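Long-range contacts in ribosomal RNA small subunit methyltransferase Nep1 (Archaeoglobus fulgidus, PDB 3O7B), which probably methylates N1 of a specific pseudouridine in 16S ribosomal RNA with S-adenosylmethionine as methyl donor, acting as a homodimer in small-subunit biogenesis: residues E38-K43 with E62-D67; R45-V50 with H72-S77; L96-P101 with V119-R124; F30-A35 with Q92-L97. All blocks are in the same frame, centred on the assembly; numbering follows the deposited sequence. Where two conformers were deposited one is given.

In the fold
From the N terminus, strand 28-35 supplies the first half of interaction 4, but its partner on helix 87-98 comes only after a long excursion of the chain. Interactions 1 and 2 are nested inside that loop, and they cross: segments 38-43 and 45-50 are followed by their partners 62-67 and 72-77 in the same order. Interaction 1 joins the loops before and after helix 48-57, interaction 2 sets the start of that helix on the segment after helix 68-71, and Ile40 touches Val50 between them. Interaction 4 then brings the chain back to the central strand. Interaction 3 starts on the same helix, sharing Leu96 and Leu97, and closes a shorter loop containing strands 105-111 and 116-119.

Interaction 1. Residues E38-K43 with E62-D67; sequences ELIPQK and EKILLD
Leu39 and Leu65 form a single antiparallel beta bridge, joining the loop that leaves strand 28-35 to the loop between helices 48-57 and 68-71. They are its non-hydrogen-bonded pair, with CA atoms 4.3 Å apart, and a backbone bond lies on each side: Leu66 N gives a nearly straight one to Glu38 O (2.8 Å, 172°), and Ile40 N reaches Ile64 O at 2.9 Å. The buried, apolar part of the contact gathers around Leu66 and Ile64. Ile40 lies alongside Ile64, its CD1 3.7 Å from Ile64 CG2, while its CG1 meets CD1 of Leu66 at about a right angle. Pro41 CD rests on the two methyls of Leu66, and His71 covers this apolar group from helix 68-71. Glu38 runs beside Leu66 in the same direction: CG sits between the backbone N and the carbonyl carbon (chi1 74°), which lays the extended chain along the leucine, with OE2 3.6 Å from Leu66 CD2. Its other oxygen, OE1, forms a salt bridge with Arg84. With an alanine at Glu38, Arg84 would probably lose its carboxylate mate and Leu66 CD2 one of its covers. The Leu39 side is more open, with Leu39, Glu62 and Lys63 partly exposed. Leu39 sets out away from the other segment, yet its methyls come back onto backbone oxygens, CD1 onto Glu62 O; Phe140 of helix 129-142 adds cover. At the other end, water 1 links the two backbones, accepting from Glu38 N at 3.0 Å and lying 2.8 Å from Leu66 O, to which it probably donates.

Interaction 2. Residues R45-V50 with H72-S77; sequences RGHPAV and HTAMKS
His47 lays one face of its imidazole on the backbone of Ala74. Ala74 CA sits over the middle of the ring, 3.5 Å from the centroid and only 5° off the normal, a CH-pi contact; the methyl is shifted to the ND1 side, with Ala74 CB 3.4 Å from His47 CG. The opposite face is covered by Pro48 CD, set toward the rim, so the ring is clasped between the start of its own helix and the 72-77 turn. CG stands anti to the backbone N (chi1 -170°), which swings the ring back over the helix start, where ND1 accepts a bond from Ala49 N at 3.0 Å. That bond fixes the ring's rotation. Thr73 crosses His47 at about a right angle: its OG1 comes 3.5 Å from His47 CE1 and 3.2 Å from Ala49 CB. NE2 lies near Thr73 O, but at an angle too poor for a hydrogen bond. Val50 CG2 also touches Ala74 CB at 3.6 Å, and Val50 passes the packing on to Ile40. A histidine N-cap followed by proline thus opens helix 48-57, its ND1 taking a backbone N-H of the first turn, the bond that defines side-chain N-capping.

Interaction 3. Residues L96-P101 with V119-R124; sequences LLLDSP and VNRETR
A type I beta turn, Asn120 to Thr123, follows strand 116-119 and sends Arg121 to the carbonyls near the C-terminal end of helix 87-98. The arginine has CG anti to its own N (chi1 -178°) and a bend at chi2, so it slides past Leu98 in the opposite direction and brings its guanidinium against the backbone. NH1 donates to Leu98 O at 3.0 Å and NH2 to Ser100 O at 2.6 Å; both acceptors lie at the guanidinium's edge, somewhat tilted from its plane. NH2 approaches Ser100 O from above the carbonyl plane, 40° out of it, and also binds Leu102 O. Leu97 O lies over one guanidinium face, 3.7 Å from NH2. A lysine in its place would bring a single amino group, and would probably lose hold of either Leu98 O or Ser100 O. Beneath the polar grip, the two branches of Leu98 divide: CD2 lies 3.7 Å from Arg121 NH1, while CD1 meets Val119 CG1 at 4.1 Å, a contact continued by Val107 of strand 105-111. The turn is itself held by Asn120 OD1, which accepts from Glu122 N at 2.9 Å, an Asx turn; Asn120 ND2 and Thr123 OG1 bind backbone oxygens of Thr151 and Leu152. On the helix side, Ser100 OG is held by Glu236, and Asp99 reaches Thr223 of the second subunit. An arginine from a beta turn thus bonds to carbonyls where helix 87-98 gives way to the following loop, a place where its positive charge would probably suit the helix dipole.

Interaction 4. Residues F30-A35 with Q92-L97; sequences FVFLEA and QCLLLL
Leu97 CD1 stands over the centre of the Phe30 ring, 3.6 Å from the centroid and 5° off the normal, a CH-pi contact. The second methyl fills the base of the same aromatic: Leu97 CD2 is 3.5 Å from Phe30 CB. With CG of Leu97 anti to the backbone N (chi1 -175°), both branches project from the helix onto the strand, and CD2 can also touch Phe32 CE2 at 3.9 Å. Phe32, two residues on and so on the same face of the strand, enters between three helix side chains, all of which meet its ring obliquely. Cys93 CB comes to 3.6 Å from Phe32 CE1, with SG 5.1 Å from the ring centroid in an oblique sulfur-aromatic contact, while across the ring Leu94 CD2 lies 3.8 Å from CE2. Strand 28-35, helix 87-98 and strand 105-111 make a beta-alpha-beta crossover in the central sheet of this SPOUT-class methyltransferase, with a long insertion carrying helices 48-57 and 68-71 between the first strand and the helix. The two strands are parallel neighbours, and the axes of segments 30-33 and 92-97 come within 10.6 Å and run antiparallel at 171°. Further out, Val107 of the second strand touches Leu94 and Leu97. Tyr235 of helix 224-239 meets Phe30 edge-to-face, and Thr228 of that helix touches both Phe32 and Cys93. Bound S-adenosylhomocysteine lies about 8 Å from the side chain of Cys93. At the start of the helix segment, Gln92 NE2 donates to the backbone oxygen of Arg127 in the second subunit.

Interaction 1. Residues E38-K43 with E62-D67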
loop_
_atom_site.group_PDB
_atom_site.type_symbol
_atom_site.label_atom_id
_atom_site.label_comp_id
_atom_site.label_asym_id
_atom_site.label_seq_id
_atom_site.Cartn_x
_atom_site.Cartn_y
_atom_site.Cartn_z
ATOM N N GLU A 38 1.279 -17.893 2.592
ATOM C CA GLU A 38 1.563 -19.327 2.572
ATOM C C GLU A 38 1.740 -19.818 1.149
ATOM O O GLU A 38 1.196 -19.224 0.201
ATOM C CB GLU A 38 0.425 -20.112 3.252
ATOM C CG GLU A 38 -0.863 -20.218 2.444
ATOM C CD GLU A 38 -2.009 -20.766 3.258
ATOM O OE1 GLU A 38 -1.826 -21.859 3.843
ATOM O OE2 GLU A 38 -3.071 -20.117 3.325
ATOM N N LEU A 39 2.470 -20.920 1.002
ATOM C CA LEU A 39 2.553 -21.606 -0.272
ATOM C C LEU A 39 1.267 -22.399 -0.535
ATOM O O LEU A 39 0.491 -22.666 0.385
ATOM C CB LEU A 39 3.786 -22.518 -0.308
ATOM C CG LEU A 39 5.131 -21.810 -0.118
ATOM C CD1 LEU A 39 6.269 -22.818 -0.063
ATOM C CD2 LEU A 39 5.357 -20.769 -1.208
ATOM N N ILE A 40 1.031 -22.750 -1.792
ATOM C CA ILE A 40 -0.190 -23.471 -2.144
ATOM C C ILE A 40 -0.262 -24.776 -1.323
ATOM O O ILE A 40 0.683 -25.572 -1.369
ATOM C CB ILE A 40 -0.263 -23.735 -3.669
ATOM C CG1 ILE A 40 -0.419 -22.402 -4.427
ATOM C CG2 ILE A 40 -1.447 -24.654 -4.000
ATOM C CD1 ILE A 40 -0.311 -22.515 -5.948
ATOM N N PRO A 41 -1.354 -24.973 -0.544
ATOM C CA PRO A 41 -1.509 -26.198 0.247
ATOM C C PRO A 41 -1.533 -27.454 -0.617
ATOM O O PRO A 41 -2.045 -27.450 -1.741
ATOM C CB PRO A 41 -2.862 -26.006 0.944
ATOM C CG PRO A 41 -3.071 -24.550 0.975
ATOM C CD PRO A 41 -2.480 -24.055 -0.320
ATOM N N GLN A 42 -0.977 -28.522 -0.049
ATOM C CA GLN A 42 -0.764 -29.800 -0.715
ATOM C C GLN A 42 -1.998 -30.292 -1.462
ATOM O O GLN A 42 -1.912 -30.683 -2.628
ATOM C CB GLN A 42 -0.363 -30.854 0.329
ATOM C CG GLN A 42 0.353 -30.304 1.589
ATOM C CD GLN A 42 -0.485 -29.288 2.388
ATOM O OE1 GLN A 42 -1.706 -29.452 2.563
ATOM N NE2 GLN A 42 0.171 -28.230 2.864
ATOM N N LYS A 43 -3.139 -30.251 -0.781
ATOM C CA LYS A 43 -4.353 -30.921 -1.244
ATOM C C LYS A 43 -5.046 -30.270 -2.443
ATOM O O LYS A 43 -5.961 -30.854 -3.022
ATOM C CB LYS A 43 -5.336 -31.085 -0.082
ATOM C CG LYS A 43 -5.932 -29.788 0.440
ATOM C CD LYS A 43 -6.938 -30.063 1.546
ATOM C CE LYS A 43 -7.911 -28.909 1.727
ATOM N NZ LYS A 43 -9.039 -29.294 2.623
ATOM N N GLU A 62 3.988 -26.342 -5.537
ATOM C CA GLU A 62 4.446 -26.333 -4.146
ATOM C C GLU A 62 5.353 -25.148 -3.803
ATOM O O GLU A 62 5.586 -24.869 -2.621
ATOM C CB GLU A 62 5.140 -27.656 -3.793
ATOM C CG GLU A 62 6.451 -27.932 -4.526
ATOM C CD GLU A 62 7.201 -29.135 -3.948
ATOM O OE1 GLU A 62 8.275 -29.485 -4.484
ATOM O OE2 GLU A 62 6.721 -29.720 -2.949
ATOM N N LYS A 63 5.862 -24.476 -4.838
ATOM C CA LYS A 63 6.756 -23.324 -4.676
ATOM C C LYS A 63 6.042 -21.968 -4.803
ATOM O O LYS A 63 6.662 -20.915 -4.611
ATOM C CB LYS A 63 7.887 -23.387 -5.709
ATOM C CG LYS A 63 8.646 -24.714 -5.764
ATOM C CD LYS A 63 9.354 -25.005 -4.457
ATOM C CE LYS A 63 10.289 -26.201 -4.594
ATOM N NZ LYS A 63 11.471 -25.877 -5.428
ATOM N N ILE A 64 4.756 -22.004 -5.128
ATOM C CA ILE A 64 4.006 -20.789 -5.476
ATOM C C ILE A 64 3.213 -20.281 -4.274
ATOM O O ILE A 64 2.618 -21.062 -3.517
ATOM C CB ILE A 64 3.081 -21.055 -6.677
ATOM C CG1 ILE A 64 3.924 -21.338 -7.931
ATOM C CG2 ILE A 64 2.127 -19.870 -6.932
ATOM C CD1 ILE A 64 3.133 -21.897 -9.105
ATOM N N LEU A 65 3.240 -18.958 -4.088
ATOM C CA LEU A 65 2.481 -18.320 -3.017
ATOM C C LEU A 65 0.988 -18.332 -3.355
ATOM O O LEU A 65 0.580 -18.028 -4.484
ATOM C CB LEU A 65 2.962 -16.875 -2.824
ATOM C CG LEU A 65 2.741 -16.207 -1.466
ATOM C CD1 LEU A 65 3.649 -16.790 -0.363
ATOM C CD2 LEU A 65 3.005 -14.712 -1.609
ATOM N N LEU A 66 0.178 -18.692 -2.371
ATOM C CA LEU A 66 -1.271 -18.711 -2.535
ATOM C C LEU A 66 -1.832 -17.289 -2.659
ATOM O O LEU A 66 -1.547 -16.431 -1.819
ATOM C CB LEU A 66 -1.910 -19.468 -1.362
ATOM C CG LEU A 66 -3.409 -19.756 -1.468
ATOM C CD1 LEU A 66 -3.696 -20.748 -2.600
ATOM C CD2 LEU A 66 -3.985 -20.244 -0.131
ATOM N N ASP A 67 -2.622 -17.070 -3.698
ATOM C CA ASP A 67 -3.096 -15.733 -4.077
ATOM C C ASP A 67 -4.478 -15.936 -4.654
ATOM O O ASP A 67 -4.627 -16.514 -5.741
ATOM C CB ASP A 67 -2.140 -15.153 -5.133
ATOM C CG ASP A 67 -2.558 -13.764 -5.643
ATOM O OD1 ASP A 67 -3.736 -13.366 -5.527
ATOM O OD2 ASP A 67 -1.681 -13.062 -6.197
HETATM O O HOH W 1 -0.726 -16.467 0.846
#

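Interaction 2. Residues R45-V50 with H72-S77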
loop_
_atom_site.group_PDB
_atom_site.type_symbol
_atom_site.label_atom_id
_atom_site.label_comp_id
_atom_site.label_asym_id
_atom_site.label_seq_id
_atom_site.Cartn_x
_atom_site.Cartn_y
_atom_site.Cartn_z
ATOM N N ARG A 45 -3.037 -28.786 -4.998
ATOM C CA ARG A 45 -1.967 -28.625 -5.994
ATOM C C ARG A 45 -2.265 -29.245 -7.362
ATOM O O ARG A 45 -1.634 -28.887 -8.362
ATOM C CB ARG A 45 -0.629 -29.132 -5.443
ATOM C CG ARG A 45 -0.064 -28.225 -4.368
ATOM C CD ARG A 45 1.218 -28.753 -3.754
ATOM N NE ARG A 45 1.560 -27.996 -2.548
ATOM C CZ ARG A 45 2.384 -28.416 -1.590
ATOM N NH1 ARG A 45 2.980 -29.601 -1.678
ATOM N NH2 ARG A 45 2.611 -27.647 -0.535
ATOM N N GLY A 46 -3.228 -30.164 -7.394
ATOM C CA GLY A 46 -3.642 -30.826 -8.630
ATOM C C GLY A 46 -4.819 -30.172 -9.328
ATOM O O GLY A 46 -5.189 -30.577 -10.430
ATOM N N HIS A 47 -5.415 -29.163 -8.694
ATOM C CA HIS A 47 -6.521 -28.414 -9.299
ATOM C C HIS A 47 -6.064 -27.683 -10.567
ATOM O O HIS A 47 -4.971 -27.122 -10.595
ATOM C CB HIS A 47 -7.110 -27.426 -8.289
ATOM C CG HIS A 47 -8.390 -26.789 -8.734
ATOM N ND1 HIS A 47 -8.431 -25.760 -9.650
ATOM C CD2 HIS A 47 -9.677 -27.024 -8.377
ATOM C CE1 HIS A 47 -9.684 -25.391 -9.845
ATOM N NE2 HIS A 47 -10.460 -26.145 -9.087
ATOM N N PRO A 48 -6.887 -27.718 -11.634
ATOM C CA PRO A 48 -6.593 -27.047 -12.906
ATOM C C PRO A 48 -6.181 -25.571 -12.816
ATOM O O PRO A 48 -5.321 -25.140 -13.576
ATOM C CB PRO A 48 -7.911 -27.180 -13.693
ATOM C CG PRO A 48 -8.918 -27.705 -12.715
ATOM C CD PRO A 48 -8.149 -28.475 -11.713
ATOM N N ALA A 49 -6.792 -24.801 -11.918
ATOM C CA ALA A 49 -6.415 -23.389 -11.751
ATOM C C ALA A 49 -4.984 -23.257 -11.234
ATOM O O ALA A 49 -4.264 -22.330 -11.609
ATOM C CB ALA A 49 -7.380 -22.673 -10.827
ATOM N N VAL A 50 -4.582 -24.195 -10.375
ATOM C CA VAL A 50 -3.219 -24.231 -9.839
ATOM C C VAL A 50 -2.222 -24.725 -10.890
ATOM O O VAL A 50 -1.135 -24.162 -11.031
ATOM C CB VAL A 50 -3.149 -25.072 -8.537
ATOM C CG1 VAL A 50 -1.714 -25.354 -8.130
ATOM C CG2 VAL A 50 -3.872 -24.349 -7.425
ATOM N N HIS A 72 -8.475 -18.694 -6.757
ATOM C CA HIS A 72 -9.796 -18.739 -6.120
ATOM C C HIS A 72 -10.547 -20.063 -6.340
ATOM O O HIS A 72 -11.039 -20.671 -5.389
ATOM C CB HIS A 72 -10.666 -17.596 -6.634
ATOM C CG HIS A 72 -12.062 -17.617 -6.086
ATOM N ND1 HIS A 72 -13.137 -18.112 -6.795
ATOM C CD2 HIS A 72 -12.548 -17.249 -4.875
ATOM C CE1 HIS A 72 -14.229 -18.022 -6.056
ATOM N NE2 HIS A 72 -13.901 -17.494 -4.889
ATOM N N THR A 73 -10.646 -20.486 -7.593
ATOM C CA THR A 73 -11.455 -21.672 -7.907
ATOM C C THR A 73 -10.880 -22.961 -7.308
ATOM O O THR A 73 -11.621 -23.918 -7.080
ATOM C CB THR A 73 -11.695 -21.835 -9.414
ATOM O OG1 THR A 73 -10.449 -21.996 -10.088
ATOM C CG2 THR A 73 -12.409 -20.622 -9.965
ATOM N N ALA A 74 -9.572 -22.984 -7.058
ATOM C CA ALA A 74 -8.915 -24.119 -6.401
ATOM C C ALA A 74 -9.061 -24.111 -4.877
ATOM O O ALA A 74 -8.751 -25.110 -4.216
ATOM C CB ALA A 74 -7.448 -24.163 -6.790
ATOM N N MET A 75 -9.534 -23.008 -4.305
ATOM C CA MET A 75 -9.508 -22.832 -2.851
ATOM C C MET A 75 -10.784 -23.225 -2.120
ATOM O O MET A 75 -10.863 -23.086 -0.902
ATOM C CB MET A 75 -9.143 -21.384 -2.496
ATOM C CG MET A 75 -7.706 -21.027 -2.853
ATOM S SD MET A 75 -7.380 -19.249 -2.800
ATOM C CE MET A 75 -7.521 -18.914 -1.051
ATOM N N LYS A 76 -11.767 -23.739 -2.861
ATOM C CA LYS A 76 -13.097 -24.005 -2.306
ATOM C C LYS A 76 -13.089 -24.943 -1.094
ATOM O O LYS A 76 -13.888 -24.759 -0.162
ATOM C CB LYS A 76 -14.049 -24.525 -3.395
ATOM C CG LYS A 76 -14.404 -23.498 -4.466
ATOM C CD LYS A 76 -15.064 -24.164 -5.680
ATOM C CE LYS A 76 -15.024 -23.256 -6.899
ATOM N NZ LYS A 76 -15.608 -23.928 -8.089
ATOM N N SER A 77 -12.170 -25.907 -1.086
ATOM C CA SER A 77 -12.105 -26.920 -0.026
ATOM C C SER A 77 -11.241 -26.561 1.183
ATOM O O SER A 77 -11.129 -27.344 2.126
ATOM C CB SER A 77 -11.614 -28.246 -0.602
ATOM O OG SER A 77 -10.258 -28.153 -1.008
#

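Interaction 3. Residues L96-P101 with V119-R124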
loop_
_atom_site.group_PDB
_atom_site.type_symbol
_atom_site.label_atom_id
_atom_site.label_comp_id
_atom_site.label_asym_id
_atom_site.label_seq_id
_atom_site.Cartn_x
_atom_site.Cartn_y
_atom_site.Cartn_z
ATOM N N LEU A 96 4.552 0.592 4.172
ATOM C CA LEU A 96 4.343 1.820 4.912
ATOM C C LEU A 96 5.194 1.861 6.176
ATOM O O LEU A 96 5.853 2.850 6.468
ATOM C CB LEU A 96 2.872 1.997 5.261
ATOM C CG LEU A 96 2.551 3.166 6.184
ATOM C CD1 LEU A 96 3.116 4.502 5.622
ATOM C CD2 LEU A 96 1.073 3.252 6.361
ATOM N N LEU A 97 5.129 0.785 6.955
ATOM C CA LEU A 97 5.852 0.760 8.209
ATOM C C LEU A 97 7.359 0.966 8.004
ATOM O O LEU A 97 7.987 1.773 8.698
ATOM C CB LEU A 97 5.583 -0.582 8.911
ATOM C CG LEU A 97 6.204 -0.653 10.301
ATOM C CD1 LEU A 97 5.566 0.357 11.274
ATOM C CD2 LEU A 97 6.059 -2.054 10.843
ATOM N N LEU A 98 7.931 0.249 7.041
ATOM C CA LEU A 98 9.368 0.324 6.836
ATOM C C LEU A 98 9.809 1.663 6.230
ATOM O O LEU A 98 10.992 2.022 6.330
ATOM C CB LEU A 98 9.858 -0.864 6.027
ATOM C CG LEU A 98 9.723 -2.229 6.734
ATOM C CD1 LEU A 98 9.838 -3.347 5.707
ATOM C CD2 LEU A 98 10.793 -2.366 7.775
ATOM N N ASP A 99 8.860 2.392 5.639
ATOM C CA ASP A 99 9.124 3.755 5.120
ATOM C C ASP A 99 9.292 4.793 6.237
ATOM O O ASP A 99 9.724 5.922 5.986
ATOM C CB ASP A 99 7.965 4.218 4.217
ATOM C CG ASP A 99 7.951 3.551 2.830
ATOM O OD1 ASP A 99 8.932 2.883 2.409
ATOM O OD2 ASP A 99 6.905 3.709 2.129
ATOM N N SER A 100 8.907 4.451 7.463
ATOM C CA SER A 100 9.040 5.369 8.602
ATOM C C SER A 100 10.498 5.793 8.791
ATOM O O SER A 100 11.408 4.968 8.678
ATOM C CB SER A 100 8.550 4.706 9.898
ATOM O OG SER A 100 8.828 5.546 11.017
ATOM N N PRO A 101 10.726 7.081 9.115
ATOM C CA PRO A 101 12.104 7.473 9.429
ATOM C C PRO A 101 12.569 7.029 10.829
ATOM O O PRO A 101 13.750 7.135 11.151
ATOM C CB PRO A 101 12.055 8.997 9.339
ATOM C CG PRO A 101 10.699 9.334 9.759
ATOM C CD PRO A 101 9.806 8.228 9.184
ATOM N N VAL A 119 11.878 -9.338 9.887
ATOM C CA VAL A 119 12.258 -8.429 8.804
ATOM C C VAL A 119 13.194 -7.372 9.369
ATOM O O VAL A 119 12.791 -6.571 10.203
ATOM C CB VAL A 119 11.008 -7.756 8.143
ATOM C CG1 VAL A 119 11.435 -6.903 6.953
ATOM C CG2 VAL A 119 9.995 -8.803 7.685
ATOM N N ASN A 120 14.461 -7.384 8.933
ATOM C CA ASN A 120 15.418 -6.369 9.319
ATOM C C ASN A 120 14.837 -4.988 9.051
ATOM O O ASN A 120 14.271 -4.737 7.989
ATOM C CB ASN A 120 16.693 -6.599 8.493
ATOM C CG ASN A 120 17.878 -5.743 8.929
ATOM O OD1 ASN A 120 17.747 -4.585 9.307
ATOM N ND2 ASN A 120 19.076 -6.335 8.824
ATOM N N ARG A 121 14.969 -4.100 10.027
ATOM C CA ARG A 121 14.422 -2.768 9.928
ATOM C C ARG A 121 14.949 -2.047 8.694
ATOM O O ARG A 121 14.266 -1.184 8.149
ATOM C CB ARG A 121 14.683 -1.987 11.236
ATOM C CG ARG A 121 14.120 -0.573 11.271
ATOM C CD ARG A 121 12.594 -0.560 11.155
ATOM N NE ARG A 121 12.055 0.790 11.039
ATOM C CZ ARG A 121 11.944 1.453 9.887
ATOM N NH1 ARG A 121 12.341 0.893 8.735
ATOM N NH2 ARG A 121 11.415 2.670 9.891
ATOM N N GLU A 122 16.143 -2.418 8.239
ATOM C CA GLU A 122 16.757 -1.750 7.097
ATOM C C GLU A 122 16.410 -2.354 5.721
ATOM O O GLU A 122 16.848 -1.862 4.677
ATOM C CB GLU A 122 18.265 -1.588 7.332
ATOM C CG GLU A 122 18.605 -0.715 8.575
ATOM C CD GLU A 122 17.973 0.683 8.559
ATOM O OE1 GLU A 122 17.958 1.343 7.495
ATOM O OE2 GLU A 122 17.500 1.141 9.623
ATOM N N THR A 123 15.575 -3.388 5.704
ATOM C CA THR A 123 15.183 -4.040 4.456
ATOM C C THR A 123 14.325 -3.124 3.573
ATOM O O THR A 123 13.368 -2.503 4.052
ATOM C CB THR A 123 14.395 -5.342 4.758
ATOM O OG1 THR A 123 15.253 -6.229 5.472
ATOM C CG2 THR A 123 13.930 -6.033 3.488
ATOM N N ARG A 124 14.670 -3.034 2.284
ATOM C CA ARG A 124 13.839 -2.357 1.293
ATOM C C ARG A 124 13.064 -3.417 0.546
ATOM O O ARG A 124 13.625 -4.131 -0.294
ATOM C CB ARG A 124 14.691 -1.569 0.284
ATOM C CG ARG A 124 15.498 -0.405 0.833
ATOM C CD ARG A 124 16.100 0.422 -0.345
ATOM N NE ARG A 124 16.593 -0.421 -1.440
ATOM C CZ ARG A 124 17.848 -0.868 -1.559
ATOM N NH1 ARG A 124 18.758 -0.529 -0.659
ATOM N NH2 ARG A 124 18.185 -1.651 -2.589
#

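Interaction 4. Residues F30-A35 with Q92-L97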
loop_
_atom_site.group_PDB
_atom_site.type_symbol
_atom_site.label_atom_id
_atom_site.label_comp_id
_atom_site.label_asym_id
_atom_site.label_seq_id
_atom_site.Cartn_x
_atom_site.Cartn_y
_atom_site.Cartn_z
ATOM N N PHE A 30 6.774 -4.096 15.934
ATOM C CA PHE A 30 5.492 -4.241 15.283
ATOM C C PHE A 30 5.362 -5.660 14.803
ATOM O O PHE A 30 6.320 -6.204 14.223
ATOM C CB PHE A 30 5.400 -3.309 14.068
ATOM C CG PHE A 30 5.119 -1.882 14.413
ATOM C CD1 PHE A 30 3.852 -1.332 14.171
ATOM C CD2 PHE A 30 6.122 -1.060 14.945
ATOM C CE1 PHE A 30 3.591 0.008 14.452
ATOM C CE2 PHE A 30 5.849 0.292 15.243
ATOM C CZ PHE A 30 4.586 0.805 14.999
ATOM N N VAL A 31 4.216 -6.283 15.088
ATOM C CA VAL A 31 3.961 -7.652 14.709
ATOM C C VAL A 31 2.676 -7.721 13.909
ATOM O O VAL A 31 1.595 -7.387 14.424
ATOM C CB VAL A 31 3.828 -8.595 15.958
ATOM C CG1 VAL A 31 3.685 -10.032 15.532
ATOM C CG2 VAL A 31 5.010 -8.397 16.895
ATOM N N PHE A 32 2.769 -8.170 12.660
ATOM C CA PHE A 32 1.579 -8.441 11.873
ATOM C C PHE A 32 1.129 -9.847 12.138
ATOM O O PHE A 32 1.920 -10.789 12.015
ATOM C CB PHE A 32 1.836 -8.157 10.388
ATOM C CG PHE A 32 2.116 -6.700 10.125
ATOM C CD1 PHE A 32 1.092 -5.765 10.216
ATOM C CD2 PHE A 32 3.415 -6.258 9.842
ATOM C CE1 PHE A 32 1.345 -4.398 10.046
ATOM C CE2 PHE A 32 3.669 -4.882 9.648
ATOM C CZ PHE A 32 2.625 -3.965 9.747
ATOM N N LEU A 33 -0.125 -9.972 12.546
ATOM C CA LEU A 33 -0.679 -11.258 13.012
ATOM C C LEU A 33 -1.493 -11.971 11.975
ATOM O O LEU A 33 -2.284 -11.355 11.232
ATOM C CB LEU A 33 -1.554 -11.030 14.244
ATOM C CG LEU A 33 -0.868 -10.518 15.492
ATOM C CD1 LEU A 33 -1.925 -10.343 16.575
ATOM C CD2 LEU A 33 0.245 -11.481 15.979
ATOM N N GLU A 34 -1.334 -13.294 11.924
ATOM C CA GLU A 34 -2.107 -14.145 11.026
ATOM C C GLU A 34 -2.034 -13.627 9.588
ATOM O O GLU A 34 -3.035 -13.606 8.852
ATOM C CB GLU A 34 -3.560 -14.288 11.508
ATOM C CG GLU A 34 -3.665 -15.068 12.822
ATOM C CD GLU A 34 -5.081 -15.230 13.293
ATOM O OE1 GLU A 34 -6.010 -15.096 12.468
ATOM O OE2 GLU A 34 -5.251 -15.515 14.503
ATOM N N ALA A 35 -0.826 -13.238 9.181
ATOM C CA ALA A 35 -0.658 -12.740 7.810
ATOM C C ALA A 35 -0.987 -13.831 6.815
ATOM O O ALA A 35 -0.646 -15.017 6.994
ATOM C CB ALA A 35 0.730 -12.207 7.590
ATOM N N GLN A 92 1.421 -4.234 1.778
ATOM C CA GLN A 92 1.252 -2.789 1.835
ATOM C C GLN A 92 1.547 -2.268 3.226
ATOM O O GLN A 92 2.115 -1.185 3.394
ATOM C CB GLN A 92 -0.164 -2.425 1.391
ATOM C CG GLN A 92 -0.446 -2.834 -0.076
ATOM C CD GLN A 92 -1.907 -3.100 -0.392
ATOM O OE1 GLN A 92 -2.789 -2.959 0.462
ATOM N NE2 GLN A 92 -2.173 -3.496 -1.640
ATOM N N CYS A 93 1.178 -3.040 4.253
ATOM C CA CYS A 93 1.437 -2.608 5.607
ATOM C C CYS A 93 2.919 -2.549 5.896
ATOM O O CYS A 93 3.397 -1.620 6.532
ATOM C CB CYS A 93 0.771 -3.558 6.612
ATOM S SG CYS A 93 -1.039 -3.492 6.612
ATOM N N LEU A 94 3.644 -3.553 5.405
ATOM C CA LEU A 94 5.098 -3.559 5.581
ATOM C C LEU A 94 5.750 -2.399 4.840
ATOM O O LEU A 94 6.684 -1.789 5.342
ATOM C CB LEU A 94 5.709 -4.858 5.064
ATOM C CG LEU A 94 5.521 -6.073 5.975
ATOM C CD1 LEU A 94 5.852 -7.317 5.170
ATOM C CD2 LEU A 94 6.396 -5.929 7.214
ATOM N N LEU A 95 5.271 -2.111 3.622
ATOM C CA LEU A 95 5.868 -0.984 2.887
ATOM C C LEU A 95 5.751 0.300 3.681
ATOM O O LEU A 95 6.721 1.023 3.870
ATOM C CB LEU A 95 5.223 -0.805 1.513
ATOM C CG LEU A 95 5.537 -1.840 0.442
ATOM C CD1 LEU A 95 4.836 -1.440 -0.866
ATOM C CD2 LEU A 95 7.036 -2.015 0.238
ATOM N N LEU A 96 4.552 0.592 4.172
ATOM C CA LEU A 96 4.343 1.820 4.912
ATOM C C LEU A 96 5.194 1.861 6.176
ATOM O O LEU A 96 5.853 2.850 6.468
ATOM C CB LEU A 96 2.872 1.997 5.261
ATOM C CG LEU A 96 2.551 3.166 6.184
ATOM C CD1 LEU A 96 3.116 4.502 5.622
ATOM C CD2 LEU A 96 1.073 3.252 6.361
ATOM N N LEU A 97 5.129 0.785 6.955
ATOM C CA LEU A 97 5.852 0.760 8.209
ATOM C C LEU A 97 7.359 0.966 8.004
ATOM O O LEU A 97 7.987 1.773 8.698
ATOM C CB LEU A 97 5.583 -0.582 8.911
ATOM C CG LEU A 97 6.204 -0.653 10.301
ATOM C CD1 LEU A 97 5.566 0.357 11.274
ATOM C CD2 LEU A 97 6.059 -2.054 10.843
#